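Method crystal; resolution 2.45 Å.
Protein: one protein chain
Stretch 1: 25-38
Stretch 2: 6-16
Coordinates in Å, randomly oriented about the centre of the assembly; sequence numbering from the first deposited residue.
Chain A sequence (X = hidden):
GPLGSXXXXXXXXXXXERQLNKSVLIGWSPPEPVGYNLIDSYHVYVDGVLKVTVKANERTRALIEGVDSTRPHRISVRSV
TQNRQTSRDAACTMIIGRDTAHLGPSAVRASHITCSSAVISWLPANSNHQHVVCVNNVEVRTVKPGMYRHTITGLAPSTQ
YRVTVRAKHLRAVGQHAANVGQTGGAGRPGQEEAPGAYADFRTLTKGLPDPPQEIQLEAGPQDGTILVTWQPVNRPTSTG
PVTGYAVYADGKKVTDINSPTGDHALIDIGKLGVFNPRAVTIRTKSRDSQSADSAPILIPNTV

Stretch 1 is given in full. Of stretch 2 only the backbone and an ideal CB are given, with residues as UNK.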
ATOM      1  N   LEU A  25      11.476  20.417  15.972  1.00 57.55           N
ATOM      2  CA  LEU A  25      11.987  21.207  14.860  1.00 62.85           C
ATOM      3  C   LEU A  25      12.556  20.273  13.793  1.00 64.24           C
ATOM      4  O   LEU A  25      13.413  19.437  14.091  1.00 62.07           O
ATOM      5  CB  LEU A  25      13.049  22.178  15.361  1.00 69.20           C
ATOM      6  CG  LEU A  25      13.759  23.066  14.356  1.00 70.09           C
ATOM      7  CD1 LEU A  25      12.829  24.154  13.848  1.00 72.25           C
ATOM      8  CD2 LEU A  25      15.001  23.669  14.981  1.00 66.22           C
ATOM      9  N   ILE A  26      12.057  20.401  12.562  1.00 62.03           N
ATOM     10  CA  ILE A  26      12.440  19.536  11.455  1.00 64.79           C
ATOM     11  C   ILE A  26      12.964  20.375  10.301  1.00 63.25           C
ATOM     12  O   ILE A  26      12.694  21.575  10.188  1.00 59.71           O
ATOM     13  CB  ILE A  26      11.289  18.653  10.937  1.00 57.54           C
ATOM     14  CG1 ILE A  26      10.272  19.532  10.205  1.00 47.85           C
ATOM     15  CG2 ILE A  26      10.677  17.814  12.050  1.00 58.17           C
ATOM     16  CD1 ILE A  26       9.093  18.756   9.662  1.00 50.83           C
ATOM     17  N   GLY A  27      13.709  19.702   9.424  1.00 62.81           N
ATOM     18  CA  GLY A  27      14.172  20.302   8.194  1.00 60.31           C
ATOM     19  C   GLY A  27      14.055  19.299   7.065  1.00 63.40           C
ATOM     20  O   GLY A  27      13.932  18.094   7.294  1.00 59.21           O
ATOM     21  N   TRP A  28      14.063  19.819   5.834  1.00 63.51           N
ATOM     22  CA  TRP A  28      13.984  18.977   4.645  1.00 62.95           C
ATOM     23  C   TRP A  28      14.617  19.719   3.472  1.00 70.72           C
ATOM     24  O   TRP A  28      15.076  20.863   3.597  1.00 55.85           O
ATOM     25  CB  TRP A  28      12.537  18.542   4.346  1.00 55.71           C
ATOM     26  CG  TRP A  28      11.567  19.659   4.024  1.00 59.58           C
ATOM     27  CD1 TRP A  28      11.253  20.146   2.777  1.00 55.48           C
ATOM     28  CD2 TRP A  28      10.773  20.410   4.958  1.00 57.59           C
ATOM     29  NE1 TRP A  28      10.319  21.151   2.882  1.00 59.97           N
ATOM     30  CE2 TRP A  28      10.014  21.343   4.206  1.00 65.31           C
ATOM     31  CE3 TRP A  28      10.656  20.411   6.353  1.00 55.11           C
ATOM     32  CZ2 TRP A  28       9.141  22.272   4.808  1.00 62.10           C
ATOM     33  CZ3 TRP A  28       9.773  21.330   6.954  1.00 59.20           C
ATOM     34  CH2 TRP A  28       9.034  22.249   6.176  1.00 59.30           C
ATOM     35  N   SER A  29      14.658  19.045   2.323  1.00 75.94           N
ATOM     36  CA  SER A  29      15.221  19.579   1.093  1.00 73.12           C
ATOM     37  C   SER A  29      14.159  19.581   0.001  1.00 72.57           C
ATOM     38  O   SER A  29      13.269  18.722  -0.004  1.00 74.85           O
ATOM     39  CB  SER A  29      16.425  18.754   0.630  1.00 78.33           C
ATOM     40  OG  SER A  29      17.378  18.629   1.667  1.00 84.30           O
ATOM     41  N   PRO A  30      14.218  20.523  -0.931  1.00 68.12           N
ATOM     42  CA  PRO A  30      13.199  20.580  -1.981  1.00 59.52           C
ATOM     43  C   PRO A  30      13.293  19.381  -2.906  1.00 61.30           C
ATOM     44  O   PRO A  30      14.385  18.817  -3.109  1.00 55.50           O
ATOM     45  CB  PRO A  30      13.530  21.880  -2.740  1.00 64.36           C
ATOM     46  CG  PRO A  30      14.635  22.554  -1.978  1.00 64.52           C
ATOM     47  CD  PRO A  30      15.280  21.530  -1.118  1.00 70.72           C
ATOM     48  N   PRO A  31      12.190  19.042  -3.577  1.00 63.49           N
ATOM     49  CA  PRO A  31      12.205  17.941  -4.541  1.00 67.41           C
ATOM     50  C   PRO A  31      13.008  18.294  -5.777  1.00 81.71           C
ATOM     51  O   PRO A  31      13.181  19.466  -6.133  1.00 91.31           O
ATOM     52  CB  PRO A  31      10.726  17.774  -4.906  1.00 67.52           C
ATOM     53  CG  PRO A  31      10.146  19.131  -4.665  1.00 68.70           C
ATOM     54  CD  PRO A  31      10.845  19.615  -3.431  1.00 66.05           C
ATOM     55  N   GLU A  32      13.532  17.256  -6.412  1.00 80.54           N
ATOM     56  CA  GLU A  32      14.101  17.411  -7.745  1.00 93.77           C
ATOM     57  C   GLU A  32      13.013  17.831  -8.728  1.00 90.81           C
ATOM     58  O   GLU A  32      11.915  17.264  -8.707  1.00 87.28           O
ATOM     59  CB  GLU A  32      14.753  16.107  -8.197  1.00 97.85           C
ATOM     60  CG  GLU A  32      15.508  15.409  -7.082  1.00102.09           C
ATOM     61  CD  GLU A  32      16.283  14.204  -7.563  1.00113.72           C
ATOM     62  OE1 GLU A  32      16.416  13.240  -6.778  1.00107.93           O
ATOM     63  OE2 GLU A  32      16.763  14.223  -8.722  1.00125.33           O
ATOM     64  N   PRO A  33      13.269  18.797  -9.600  1.00 91.61           N
ATOM     65  CA  PRO A  33      12.263  19.152 -10.602  1.00 99.78           C
ATOM     66  C   PRO A  33      12.132  18.054 -11.644  1.00107.88           C
ATOM     67  O   PRO A  33      13.116  17.423 -12.041  1.00107.04           O
ATOM     68  CB  PRO A  33      12.828  20.430 -11.222  1.00 82.82           C
ATOM     69  CG  PRO A  33      14.303  20.240 -11.102  1.00 84.53           C
ATOM     70  CD  PRO A  33      14.529  19.532  -9.797  1.00 93.18           C
ATOM     71  N   VAL A  34      10.896  17.821 -12.083  1.00110.25           N
ATOM     72  CA  VAL A  34      10.603  16.793 -13.071  1.00113.58           C
ATOM     73  C   VAL A  34      10.041  17.368 -14.364  1.00127.93           C
ATOM     74  O   VAL A  34       9.868  16.624 -15.339  1.00137.37           O
ATOM     75  CB  VAL A  34       9.656  15.719 -12.493  1.00107.40           C
ATOM     76  CG1 VAL A  34       8.202  16.140 -12.621  1.00106.32           C
ATOM     77  CG2 VAL A  34       9.894  14.381 -13.158  1.00111.88           C
ATOM     78  N   GLY A  35       9.783  18.677 -14.418  1.00128.38           N
ATOM     79  CA  GLY A  35       9.240  19.331 -15.584  1.00130.47           C
ATOM     80  C   GLY A  35       7.759  19.637 -15.482  1.00128.86           C
ATOM     81  O   GLY A  35       7.303  20.635 -16.053  1.00131.09           O
ATOM     82  N   TYR A  36       7.001  18.799 -14.778  1.00123.30           N
ATOM     83  CA  TYR A  36       5.590  19.030 -14.508  1.00124.19           C
ATOM     84  C   TYR A  36       5.352  19.004 -13.003  1.00116.61           C
ATOM     85  O   TYR A  36       6.228  18.631 -12.216  1.00115.09           O
ATOM     86  CB  TYR A  36       4.695  17.996 -15.217  1.00131.06           C
ATOM     87  CG  TYR A  36       5.117  16.539 -15.091  1.00130.28           C
ATOM     88  CD1 TYR A  36       5.758  15.889 -16.140  1.00134.48           C
ATOM     89  CD2 TYR A  36       4.846  15.808 -13.938  1.00126.98           C
ATOM     90  CE1 TYR A  36       6.136  14.560 -16.038  1.00135.05           C
ATOM     91  CE2 TYR A  36       5.221  14.474 -13.826  1.00126.35           C
ATOM     92  CZ  TYR A  36       5.867  13.859 -14.882  1.00131.44           C
ATOM     93  OH  TYR A  36       6.243  12.539 -14.782  1.00131.18           O
ATOM     94  N   ASN A  37       4.149  19.426 -12.608  1.00111.07           N
ATOM     95  CA  ASN A  37       3.730  19.376 -11.210  1.00100.20           C
ATOM     96  C   ASN A  37       4.758  20.044 -10.299  1.00 88.89           C
ATOM     97  O   ASN A  37       5.085  19.533  -9.226  1.00 85.71           O
ATOM     98  CB  ASN A  37       3.482  17.928 -10.763  1.00 99.18           C
ATOM     99  CG  ASN A  37       2.153  17.372 -11.252  1.00 99.09           C
ATOM    100  OD1 ASN A  37       1.208  18.118 -11.510  1.00104.75           O
ATOM    101  ND2 ASN A  37       2.075  16.051 -11.376  1.00 98.43           N
ATOM    102  N   LEU A  38       5.295  21.184 -10.735  1.00 90.75           N
ATOM    103  CA  LEU A  38       6.337  21.834  -9.951  1.00 94.69           C
ATOM    104  C   LEU A  38       5.779  22.331  -8.620  1.00 85.29           C
ATOM    105  O   LEU A  38       4.621  22.746  -8.507  1.00 84.06           O
ATOM    106  CB  LEU A  38       6.985  22.987 -10.718  1.00104.71           C
ATOM    107  CG  LEU A  38       8.381  23.422 -10.228  1.00107.94           C
ATOM    108  CD1 LEU A  38       9.193  22.273  -9.630  1.00108.36           C
ATOM    109  CD2 LEU A  38       9.165  24.078 -11.353  1.00116.35           C
ATOM    110  N   UNK A   6       1.414   9.822  -7.199  1.00 72.02           N
ATOM    111  CA  UNK A   6       2.748   9.374  -7.584  1.00 70.96           C
ATOM    112  C   UNK A   6       3.461  10.378  -8.492  1.00 73.52           C
ATOM    113  O   UNK A   6       4.694  10.418  -8.502  1.00 80.02           O
ATOM    114  CB  UNK A   6       2.657   8.017  -8.285  1.00 70.96           C
ATOM    115  N   UNK A   7       2.723  11.180  -9.272  1.00 70.02           N
ATOM    116  CA  UNK A   7       3.372  12.071 -10.236  1.00 85.92           C
ATOM    117  C   UNK A   7       4.197  13.153  -9.544  1.00 83.16           C
ATOM    118  O   UNK A   7       5.336  13.418  -9.936  1.00 82.54           O
ATOM    119  CB  UNK A   7       2.324  12.720 -11.142  1.00 85.92           C
ATOM    120  N   UNK A   8       3.646  13.775  -8.501  1.00 79.84           N
ATOM    121  CA  UNK A   8       4.281  14.918  -7.837  1.00 73.76           C
ATOM    122  C   UNK A   8       5.595  14.550  -7.157  1.00 67.87           C
ATOM    123  O   UNK A   8       5.590  13.810  -6.165  1.00 71.94           O
ATOM    124  CB  UNK A   8       3.324  15.517  -6.804  1.00 73.76           C
ATOM    125  N   UNK A   9       6.726  15.103  -7.605  1.00 58.44           N
ATOM    126  CA  UNK A   9       7.988  14.925  -6.873  1.00 58.44           C
ATOM    127  C   UNK A   9       7.860  15.350  -5.416  1.00 62.58           C
ATOM    128  O   UNK A   9       7.146  16.302  -5.081  1.00 66.39           O
ATOM    129  CB  UNK A   9       9.108  15.721  -7.545  1.00 58.44           C
ATOM    130  N   UNK A  10       8.592  14.656  -4.554  1.00 52.17           N
ATOM    131  CA  UNK A  10       8.428  14.756  -3.115  1.00 51.99           C
ATOM    132  C   UNK A  10       9.678  15.311  -2.437  1.00 57.10           C
ATOM    133  O   UNK A  10      10.787  15.199  -2.971  1.00 56.88           O
ATOM    134  CB  UNK A  10       8.081  13.385  -2.532  1.00 51.99           C
ATOM    135  N   UNK A  11       9.537  15.905  -1.252  1.00 54.69           N
ATOM    136  CA  UNK A  11      10.714  16.418  -0.543  1.00 60.69           C
ATOM    137  C   UNK A  11      11.634  15.280  -0.132  1.00 54.53           C
ATOM    138  O   UNK A  11      11.243  14.117  -0.094  1.00 63.49           O
ATOM    139  CB  UNK A  11      10.294  17.223   0.688  1.00 60.69           C
ATOM    140  N   UNK A  12      12.886  15.630   0.142  1.00 58.61           N
ATOM    141  CA  UNK A  12      13.912  14.666   0.512  1.00 58.34           C
ATOM    142  C   UNK A  12      14.624  15.128   1.782  1.00 55.19           C
ATOM    143  O   UNK A  12      14.477  16.263   2.230  1.00 52.08           O
ATOM    144  CB  UNK A  12      14.913  14.476  -0.629  1.00 58.34           C
ATOM    145  N   UNK A  13      15.422  14.222   2.346  1.00 56.49           N
ATOM    146  CA  UNK A  13      16.312  14.522   3.465  1.00 60.39           C
ATOM    147  C   UNK A  13      15.546  15.090   4.660  1.00 64.89           C
ATOM    148  O   UNK A  13      16.018  15.991   5.360  1.00 61.12           O
ATOM    149  CB  UNK A  13      17.396  15.507   3.025  1.00 60.39           C
ATOM    150  N   UNK A  14      14.374  14.515   4.917  1.00 60.07           N
ATOM    151  CA  UNK A  14      13.609  14.825   6.113  1.00 53.41           C
ATOM    152  C   UNK A  14      14.451  14.562   7.356  1.00 59.60           C
ATOM    153  O   UNK A  14      15.021  13.480   7.521  1.00 58.43           O
ATOM    154  CB  UNK A  14      12.317  14.006   6.155  1.00 53.41           C
ATOM    155  N   UNK A  15      14.549  15.567   8.223  1.00 61.99           N
ATOM    156  CA  UNK A  15      15.442  15.521   9.371  1.00 65.42           C
ATOM    157  C   UNK A  15      14.740  16.040  10.616  1.00 67.95           C
ATOM    158  O   UNK A  15      14.099  17.097  10.578  1.00 64.16           O
ATOM    159  CB  UNK A  15      16.710  16.332   9.099  1.00 65.42           C
ATOM    160  N   UNK A  16      14.893  15.312  11.721  1.00 66.56           N
ATOM    161  CA  UNK A  16      14.536  15.815  13.041  1.00 65.38           C
ATOM    162  C   UNK A  16      15.747  16.548  13.580  1.00 69.86           C
ATOM    163  O   UNK A  16      16.783  15.930  13.837  1.00 72.91           O
ATOM    164  CB  UNK A  16      14.096  14.691  13.981  1.00 65.38           C
TER

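Position 6 lies beyond the reach of stretch 1, which sets no demand there. It is Asp6, whose carboxylate is hydrogen-bonded elsewhere in the structure.

Position 7 points toward stretch 1, near Asn37 and Tyr36. Small or polar side chains would suit. It is Asn7; its CB lies 4.3 Å from Tyr36 CE2.

Position 8 points sideways, with its ideal CB 4.6 Å from Asn37 CB. Many side chains of moderate size would fit. It is Val8, with chi1 t.

Position 9 points toward stretch 1. Its ideal CB is 3.7 Å from Pro31 CB and 5.0 Å from Val34 CB. The setting is mostly apolar, though Glu32 O lies 3.4 Å from the ideal CB. Phi is -54°, and no hydrogen bond to stretch 1 uses its N. Proline or a compact aliphatic residue would suit. It is Pro9. Its CB packs on Pro31 CB at 3.8 Å and its CG on Val34 CG1 at 3.6 Å.

Position 10 points away, so as far as stretch 1 is concerned many residues, small or large, would suit. It is Ala10; its backbone O lies 3.2 Å from Pro31 CB.

Position 11 has its ideal CB 3.7 Å from Trp28 CD1. Phi is -66° and its N is free of stretch 1, so proline or a small apolar residue would suit. It is Pro11, whose CB meets Trp28 CD1 at 3.8 Å.

Position 12 pairs with Ser29 in the antiparallel strands. Its N donates to Ser29 O (3.1 Å), and Ser29 N donates to its O (2.8 Å). The CB shares a sheet face with that of Ser29, and a long side chain could reach the Glu32 carboxylate. Lysine or arginine would suit. It is Lys12, whose NZ forms a salt bridge with Glu32 OE1 at 3.1 Å.

Position 13 has phi/psi of 57/41, in the left-handed region, and sits in a beta bulge. Glycine, asparagine or aspartate would be common choices. It is His13, with its CB 3.5 Å from Ser29 OG and its side-chain end leading away.

Position 14 points away, but a branched aliphatic chain could turn back toward Ile26 and Trp28. It is Leu14. Its CD1 reaches Ile26 CD1 at 4.3 Å and Trp28 CB at 4.5 Å.

Position 15 pairs with Gly27: its N donates to Gly27 O (2.8 Å) and its O accepts from Gly27 N (2.9 Å). With no side chain opposite, a beta-branched or polar residue fits. It is Thr15, whose OG1 donates to His13 O at 2.9 Å.

Position 16 shares a sheet face with Ile26, favouring aliphatic residues. It is Leu16, whose CD1 comes within 3.9 Å of Leu25 O and 4.5 Å of Ile26 CG2.

Stretch 2 (6-16) DNVPAPKHLTL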
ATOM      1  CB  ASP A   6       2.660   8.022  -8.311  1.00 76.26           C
ATOM      2  CG  ASP A   6       2.157   6.872  -7.416  1.00 87.36           C
ATOM      3  OD1 ASP A   6       1.369   7.105  -6.468  1.00 86.41           O
ATOM      4  OD2 ASP A   6       2.535   5.708  -7.690  1.00 91.59           O
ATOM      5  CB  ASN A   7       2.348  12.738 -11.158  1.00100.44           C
ATOM      6  CG  ASN A   7       1.180  11.845 -11.500  1.00112.44           C
ATOM      7  OD1 ASN A   7       0.029  12.192 -11.224  1.00117.93           O
ATOM      8  ND2 ASN A   7       1.458  10.705 -12.135  1.00114.22           N
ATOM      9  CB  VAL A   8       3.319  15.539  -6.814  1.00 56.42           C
ATOM     10  CG1 VAL A   8       4.005  16.642  -6.063  1.00 53.90           C
ATOM     11  CG2 VAL A   8       2.053  16.037  -7.510  1.00 61.00           C
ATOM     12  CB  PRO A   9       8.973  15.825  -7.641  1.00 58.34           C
ATOM     13  CG  PRO A   9       8.404  15.937  -8.995  1.00 62.99           C
ATOM     14  CD  PRO A   9       6.910  15.882  -8.841  1.00 61.89           C
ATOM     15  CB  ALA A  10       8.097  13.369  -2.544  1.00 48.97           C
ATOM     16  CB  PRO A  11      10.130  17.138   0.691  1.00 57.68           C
ATOM     17  CG  PRO A  11       8.624  17.198   0.457  1.00 57.62           C
ATOM     18  CD  PRO A  11       8.319  16.001  -0.424  1.00 49.73           C
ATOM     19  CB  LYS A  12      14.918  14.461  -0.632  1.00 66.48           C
ATOM     20  CG  LYS A  12      14.271  14.349  -2.020  1.00 68.77           C
ATOM     21  CD  LYS A  12      15.270  14.588  -3.166  1.00 71.63           C
ATOM     22  CE  LYS A  12      16.698  14.235  -2.773  1.00 75.16           C
ATOM     23  NZ  LYS A  12      17.575  13.941  -3.956  1.00 88.34           N
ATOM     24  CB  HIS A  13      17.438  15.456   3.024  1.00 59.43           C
ATOM     25  CG  HIS A  13      18.314  14.861   1.966  1.00 77.94           C
ATOM     26  ND1 HIS A  13      18.257  15.251   0.645  1.00 84.27           N
ATOM     27  CD2 HIS A  13      19.246  13.879   2.027  1.00 83.21           C
ATOM     28  CE1 HIS A  13      19.132  14.552  -0.058  1.00 84.96           C
ATOM     29  NE2 HIS A  13      19.745  13.713   0.757  1.00 85.18           N
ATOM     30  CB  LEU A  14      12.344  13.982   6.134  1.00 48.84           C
ATOM     31  CG  LEU A  14      11.402  14.201   7.300  1.00 52.72           C
ATOM     32  CD1 LEU A  14      11.182  15.690   7.489  1.00 49.77           C
ATOM     33  CD2 LEU A  14      10.086  13.457   7.100  1.00 51.37           C
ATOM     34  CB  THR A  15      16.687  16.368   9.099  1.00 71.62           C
ATOM     35  OG1 THR A  15      17.373  15.842   7.955  1.00 87.35           O
ATOM     36  CG2 THR A  15      17.619  16.370  10.297  1.00 68.03           C
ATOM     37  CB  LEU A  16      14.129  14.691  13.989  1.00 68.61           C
ATOM     38  CG  LEU A  16      14.009  15.189  15.432  1.00 69.59           C
ATOM     39  CD1 LEU A  16      12.709  15.943  15.611  1.00 67.01           C
ATOM     40  CD2 LEU A  16      14.133  14.063  16.451  1.00 70.03           C
TER
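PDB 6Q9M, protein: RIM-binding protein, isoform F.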